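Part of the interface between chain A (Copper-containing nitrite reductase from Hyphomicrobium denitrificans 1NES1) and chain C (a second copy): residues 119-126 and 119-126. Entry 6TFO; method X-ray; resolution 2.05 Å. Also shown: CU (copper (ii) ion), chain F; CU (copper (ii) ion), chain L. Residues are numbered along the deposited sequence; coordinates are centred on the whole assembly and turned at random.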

# COMPACT_ATOMS: atom_id res chain seq x y z
N LEU A 119 23.91 -9.92 19.34
CA LEU A 119 23.70 -8.48 19.68
C LEU A 119 23.08 -8.38 21.08
O LEU A 119 22.31 -9.25 21.48
N PRO A 120 23.41 -7.34 21.88
CA PRO A 120 22.95 -7.27 23.26
C PRO A 120 21.43 -7.51 23.40
O PRO A 120 20.65 -6.79 22.79
N GLY A 121 21.07 -8.57 24.13
CA GLY A 121 19.69 -8.89 24.50
C GLY A 121 18.90 -9.61 23.41
O GLY A 121 17.80 -10.11 23.75
N HIS A 122 19.40 -9.71 22.17
CA HIS A 122 18.59 -10.19 21.01
C HIS A 122 18.25 -11.67 21.20
O HIS A 122 17.16 -12.09 20.79
N ARG A 123 19.14 -12.43 21.83
CA ARG A 123 18.93 -13.88 22.04
C ARG A 123 17.81 -14.06 23.06
O ARG A 123 16.84 -14.81 22.77
N GLN A 124 17.93 -13.37 24.21
CA GLN A 124 16.86 -13.33 25.25
C GLN A 124 15.53 -12.91 24.61
O GLN A 124 14.51 -13.52 24.95
N ALA A 125 15.54 -11.93 23.69
CA ALA A 125 14.32 -11.36 23.05
C ALA A 125 13.66 -12.36 22.10
O ALA A 125 12.54 -12.06 21.67
N GLY A 126 14.34 -13.46 21.74
CA GLY A 126 13.77 -14.58 20.96
C GLY A 126 14.63 -15.04 19.78
O GLY A 126 14.26 -16.04 19.14
N LEU C 119 11.09 -6.51 29.65
CA LEU C 119 11.04 -7.82 28.93
C LEU C 119 12.48 -8.32 28.64
O LEU C 119 13.40 -7.54 28.44
N PRO C 120 12.72 -9.64 28.65
CA PRO C 120 14.08 -10.17 28.52
C PRO C 120 14.85 -9.57 27.34
O PRO C 120 14.39 -9.68 26.20
N GLY C 121 15.95 -8.89 27.64
CA GLY C 121 16.87 -8.36 26.63
C GLY C 121 16.46 -7.02 26.04
O GLY C 121 17.30 -6.42 25.37
N HIS C 122 15.22 -6.54 26.24
CA HIS C 122 14.67 -5.40 25.47
C HIS C 122 15.40 -4.12 25.86
O HIS C 122 15.59 -3.24 24.99
N ARG C 123 15.83 -4.01 27.12
CA ARG C 123 16.56 -2.81 27.60
C ARG C 123 17.94 -2.77 26.92
O ARG C 123 18.30 -1.73 26.34
N GLN C 124 18.67 -3.88 27.00
CA GLN C 124 19.96 -4.10 26.30
C GLN C 124 19.79 -3.77 24.80
O GLN C 124 20.68 -3.13 24.24
N ALA C 125 18.68 -4.16 24.18
CA ALA C 125 18.41 -3.98 22.73
C ALA C 125 18.15 -2.51 22.36
O ALA C 125 18.12 -2.20 21.17
N GLY C 126 17.94 -1.63 23.35
CA GLY C 126 17.80 -0.17 23.17
C GLY C 126 16.57 0.46 23.83
O GLY C 126 16.45 1.71 23.75

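Where does chain A first meet its copy? L119(A), with chi1 and chi2 both m, stays out of reach, and contact begins at P120(A). Its ring, puckered C-gamma exo, has its CA-to-CB bond sideways to the other stretch, yet P120(A) CB lies 4.0 Å from Q124(C) CB. The carbonyl takes part as well: P120(A) O approaches A125(C) CA at 3.6 Å in a CA-H...O contact. The same pairing recurs with the chains exchanged.

Why can the backbones come so close at G121(A)? Neither glycine has a side chain, so their CA atoms sit 3.6 Å apart, and each donates a CA-H...O contact to the other: G121(A) CA to G121(C) O and G121(C) CA to G121(A) O are both 3.5 Å. A CB built on G121(A) would point toward chain C and fall 2.1 Å from G121(C) O, a clash, while also crowding Q124(C) CB.

How does H122(A) serve both the contact and the metal? Its CA-to-CB bond points away, but with chi1 m and chi2 at -144° the end of the side chain comes nearer, placing H122(A) CD2 3.9 Å from A125(C) CB in an oblique approach. H122(A) ND1 binds the copper of chain F at 2.3 Å, with two further ligand atoms from elsewhere in the structure. In chain C, H122(C) ND1 holds the copper of chain L at 2.4 Å. The CA-to-CB bond of R123(A) points away; its side chain is extended, chi1 to chi3 all t, and touches nothing of the other stretch.

What do the two glutamines do where they meet? The CA-to-CB bond of Q124(A) points toward chain C, with chi1 m and chi2 t, and its CB packs 3.9 Å from G121(C) N. Q124(C) also has chi1 m, but its chi2 of 98° lies between wells, so the symmetry breaks here. Q124(A) OE1 and Q124(C) NE2 are 3.2 Å apart, but the angle is too poor for a hydrogen bond. Water 1 sits mainly on chain C, accepting from Q124(C) NE2 at 2.9 Å and from G121(C) N at 3.1 Å, and reaches chain A through the weak bond from Q124(A) NE2 at 3.4 Å.

How does the stretch finish? A125(A) is buried, its CA-to-CB bond sideways, and its methyl returns the histidine contact: A125(A) CB lies 3.9 Å from H122(C) CD2. G126(A) completes the type I turn begun at R123(A) and makes no contact across. No direct hydrogen bond joins the stretches.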

# COMPACT_ATOMS: atom_id res chain seq x y z
CB LEU A 119 22.85 -7.78 18.61
CG LEU A 119 23.61 -7.17 17.43
CD1 LEU A 119 24.68 -6.18 17.89
CD2 LEU A 119 24.23 -8.25 16.56
CB PRO A 120 23.33 -5.86 23.70
CG PRO A 120 24.53 -5.51 22.83
CD PRO A 120 24.23 -6.18 21.49
CB HIS A 122 19.26 -9.87 19.68
CG HIS A 122 19.14 -8.43 19.29
ND1 HIS A 122 18.98 -8.04 17.96
CD2 HIS A 122 19.14 -7.30 20.02
CE1 HIS A 122 18.90 -6.72 17.90
NE2 HIS A 122 19.01 -6.24 19.15
CB ARG A 123 20.23 -14.55 22.50
CG ARG A 123 20.16 -16.07 22.56
CD ARG A 123 21.49 -16.66 23.00
NE ARG A 123 21.50 -18.10 22.80
CZ ARG A 123 22.58 -18.88 22.88
NH1 ARG A 123 22.45 -20.19 22.67
NH2 ARG A 123 23.76 -18.37 23.15
CB GLN A 124 17.25 -12.37 26.38
CG GLN A 124 18.36 -12.88 27.28
CD GLN A 124 18.90 -11.75 28.11
OE1 GLN A 124 19.71 -10.96 27.63
NE2 GLN A 124 18.43 -11.63 29.35
CB ALA A 125 14.69 -10.10 22.31
CB LEU C 119 10.20 -7.69 27.66
CG LEU C 119 8.69 -7.94 27.80
CD1 LEU C 119 8.39 -9.30 28.42
CD2 LEU C 119 8.03 -6.84 28.60
CB PRO C 120 13.87 -11.69 28.32
CG PRO C 120 12.54 -11.97 29.01
CD PRO C 120 11.71 -10.71 28.79
CB HIS C 122 13.15 -5.29 25.63
CG HIS C 122 12.41 -6.31 24.83
ND1 HIS C 122 11.18 -6.05 24.27
CD2 HIS C 122 12.72 -7.57 24.48
CE1 HIS C 122 10.76 -7.12 23.61
NE2 HIS C 122 11.70 -8.06 23.71
CB ARG C 123 16.65 -2.82 29.12
CG ARG C 123 17.21 -1.53 29.71
CD ARG C 123 17.28 -1.59 31.22
NE ARG C 123 17.53 -0.27 31.79
CZ ARG C 123 17.44 0.03 33.08
NH1 ARG C 123 17.70 1.26 33.49
NH2 ARG C 123 17.07 -0.89 33.97
CB GLN C 124 20.46 -5.55 26.48
CG GLN C 124 20.70 -6.00 27.92
CD GLN C 124 19.54 -6.80 28.51
OE1 GLN C 124 18.40 -6.32 28.68
NE2 GLN C 124 19.83 -8.04 28.85
CB ALA C 125 17.26 -4.85 22.32
CU CU F . 19.61 -9.62 16.47
CU CU L . 10.11 -4.15 25.15
O HOH W 1 17.45 -8.55 30.34